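Local coordinates for protein synaptotagmin IV (Rattus norvegicus, PDB 1W15) that is a synaptotagmin that does not bind calcium and takes part in the mobility of neuronal dense core vesicles through its interaction with the kinesin KIF1A, at residues V55-Y60 / V100-L105. Numbering follows the deposited sequence.
Sequences VKVNLY and VEFLVL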
loop_
_atom_site.group_PDB
_atom_site.type_symbol
_atom_site.label_atom_id
_atom_site.label_comp_id
_atom_site.label_asym_id
_atom_site.label_seq_id
_atom_site.Cartn_x
_atom_site.Cartn_y
_atom_site.Cartn_z
ATOM N N VAL A 55 -3.575 8.267 -14.383
ATOM C CA VAL A 55 -4.960 8.022 -14.093
ATOM C C VAL A 55 -5.545 9.221 -13.366
ATOM O O VAL A 55 -4.973 9.729 -12.376
ATOM C CB VAL A 55 -5.114 6.753 -13.187
ATOM C CG1 VAL A 55 -6.604 6.528 -12.838
ATOM C CG2 VAL A 55 -4.502 5.558 -13.910
ATOM N N LYS A 56 -6.701 9.649 -13.842
ATOM C CA LYS A 56 -7.451 10.714 -13.221
ATOM C C LYS A 56 -8.633 10.079 -12.525
ATOM O O LYS A 56 -9.262 9.167 -13.080
ATOM C CB LYS A 56 -7.982 11.654 -14.320
ATOM C CG LYS A 56 -8.744 12.809 -13.743
ATOM C CD LYS A 56 -8.444 14.036 -14.521
ATOM C CE LYS A 56 -9.237 15.193 -13.989
ATOM N NZ LYS A 56 -9.147 16.252 -14.988
ATOM N N VAL A 57 -8.929 10.564 -11.325
ATOM C CA VAL A 57 -9.977 10.006 -10.489
ATOM C C VAL A 57 -10.963 11.152 -10.151
ATOM O O VAL A 57 -10.579 12.140 -9.519
ATOM C CB VAL A 57 -9.426 9.378 -9.185
ATOM C CG1 VAL A 57 -10.578 8.651 -8.404
ATOM C CG2 VAL A 57 -8.269 8.369 -9.469
ATOM N N ASN A 58 -12.219 11.026 -10.572
ATOM C CA ASN A 58 -13.243 12.049 -10.287
ATOM C C ASN A 58 -14.233 11.458 -9.298
ATOM O O ASN A 58 -14.651 10.328 -9.478
ATOM C CB ASN A 58 -13.970 12.465 -11.585
ATOM C CG ASN A 58 -13.070 13.230 -12.538
ATOM O OD1 ASN A 58 -12.283 14.059 -12.088
ATOM N ND2 ASN A 58 -13.168 12.963 -13.859
ATOM N N LEU A 59 -14.666 12.246 -8.312
ATOM C CA LEU A 59 -15.652 11.803 -7.333
ATOM C C LEU A 59 -16.920 12.607 -7.578
ATOM O O LEU A 59 -16.849 13.832 -7.697
ATOM C CB LEU A 59 -15.139 12.131 -5.930
ATOM C CG LEU A 59 -16.019 11.652 -4.776
ATOM C CD1 LEU A 59 -15.897 10.164 -4.612
ATOM C CD2 LEU A 59 -15.649 12.356 -3.483
ATOM N N TYR A 60 -18.066 11.912 -7.666
ATOM C CA TYR A 60 -19.359 12.554 -7.984
ATOM C C TYR A 60 -20.293 12.332 -6.820
ATOM O O TYR A 60 -20.361 11.210 -6.293
ATOM C CB TYR A 60 -19.991 11.895 -9.191
ATOM C CG TYR A 60 -19.201 12.206 -10.445
ATOM C CD1 TYR A 60 -19.407 13.419 -11.131
ATOM C CD2 TYR A 60 -18.228 11.312 -10.919
ATOM C CE1 TYR A 60 -18.652 13.759 -12.286
ATOM C CE2 TYR A 60 -17.501 11.624 -12.078
ATOM C CZ TYR A 60 -17.714 12.852 -12.747
ATOM O OH TYR A 60 -16.964 13.155 -13.887
ATOM N N VAL A 100 -17.382 6.980 -8.279
ATOM C CA VAL A 100 -15.962 7.292 -8.520
ATOM C C VAL A 100 -15.680 6.914 -9.983
ATOM O O VAL A 100 -16.089 5.839 -10.430
ATOM C CB VAL A 100 -15.010 6.494 -7.597
ATOM C CG1 VAL A 100 -13.514 6.872 -7.836
ATOM C CG2 VAL A 100 -15.378 6.703 -6.082
ATOM N N GLU A 101 -15.033 7.815 -10.705
ATOM C CA GLU A 101 -14.778 7.604 -12.123
ATOM C C GLU A 101 -13.276 7.580 -12.254
ATOM O O GLU A 101 -12.625 8.544 -11.854
ATOM C CB GLU A 101 -15.356 8.774 -12.927
ATOM C CG GLU A 101 -15.130 8.714 -14.445
ATOM C CD GLU A 101 -15.624 10.019 -15.139
ATOM O OE1 GLU A 101 -15.321 11.126 -14.647
ATOM O OE2 GLU A 101 -16.310 9.940 -16.190
ATOM N N PHE A 102 -12.735 6.530 -12.870
ATOM C CA PHE A 102 -11.297 6.420 -13.158
ATOM C C PHE A 102 -11.102 6.542 -14.668
ATOM O O PHE A 102 -11.814 5.851 -15.462
ATOM C CB PHE A 102 -10.755 5.051 -12.738
ATOM C CG PHE A 102 -10.899 4.755 -11.285
ATOM C CD1 PHE A 102 -12.080 4.157 -10.794
ATOM C CD2 PHE A 102 -9.835 5.023 -10.397
ATOM C CE1 PHE A 102 -12.213 3.886 -9.439
ATOM C CE2 PHE A 102 -9.971 4.736 -9.026
ATOM C CZ PHE A 102 -11.133 4.167 -8.557
ATOM N N LEU A 103 -10.168 7.407 -15.058
ATOM C CA LEU A 103 -9.816 7.604 -16.456
ATOM C C LEU A 103 -8.330 7.324 -16.608
ATOM O O LEU A 103 -7.514 7.953 -15.940
ATOM C CB LEU A 103 -10.128 9.058 -16.884
ATOM C CG LEU A 103 -11.600 9.405 -16.545
ATOM C CD1 LEU A 103 -11.716 10.805 -16.103
ATOM C CD2 LEU A 103 -12.522 9.029 -17.676
ATOM N N VAL A 104 -8.000 6.369 -17.473
ATOM C CA VAL A 104 -6.632 6.114 -17.871
ATOM C C VAL A 104 -6.391 6.914 -19.176
ATOM O O VAL A 104 -7.095 6.688 -20.173
ATOM C CB VAL A 104 -6.366 4.599 -18.080
ATOM C CG1 VAL A 104 -4.869 4.393 -18.433
ATOM C CG2 VAL A 104 -6.797 3.741 -16.799
ATOM N N LEU A 105 -5.429 7.835 -19.115
ATOM C CA LEU A 105 -5.152 8.812 -20.171
ATOM C C LEU A 105 -3.730 8.664 -20.605
ATOM O O LEU A 105 -2.871 8.254 -19.813
ATOM C CB LEU A 105 -5.355 10.229 -19.615
ATOM C CG LEU A 105 -6.829 10.504 -19.211
ATOM C CD1 LEU A 105 -6.966 11.004 -17.790
ATOM C CD2 LEU A 105 -7.286 11.543 -20.231
#
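One carboxylate oxygen, Glu101 OE1, gathers two donors from strand 55-60: Tyr60 OH at 2.7 Å and Asn58 ND2 at 2.9 Å. The hydrogen bond from the Asn58 amide is nearly straight (170°) and lies in the amide's own plane, yet both donors reach OE1 from above the carboxylate plane. Glu101 arrives there with CG anti to its backbone N and an extended chain, its CB resting at the edge of the Tyr60 ring. Leu103 CD1 adds an apolar neighbour to Asn58 ND2, 3.4 Å away. An alanine here would remove the acceptor shared by the Tyr60 hydroxyl and the Asn58 amide, and would probably let the tyrosine ring and the amide lose their fixed orientation. Beneath this polar cluster, Asn58 and Glu101 form a hydrogen-bonded antiparallel pair, as do Lys56 and Leu103. The two strands are the central pair of one four-stranded sheet of the C2B beta-sandwich. Their other face looks into the core, where Val57 CG1 presses on Val100 CG1 at a tight 3.5 Å and Val57 CG2 lies 3.8 Å from Phe102 CD2. Val36 and Phe88 of the opposing sheet pack over Val57. Further out, Arg118 salt-bridges Glu101 OE2 and Arg65 donates to Asn58 OD1, each likely to help set its group's turn.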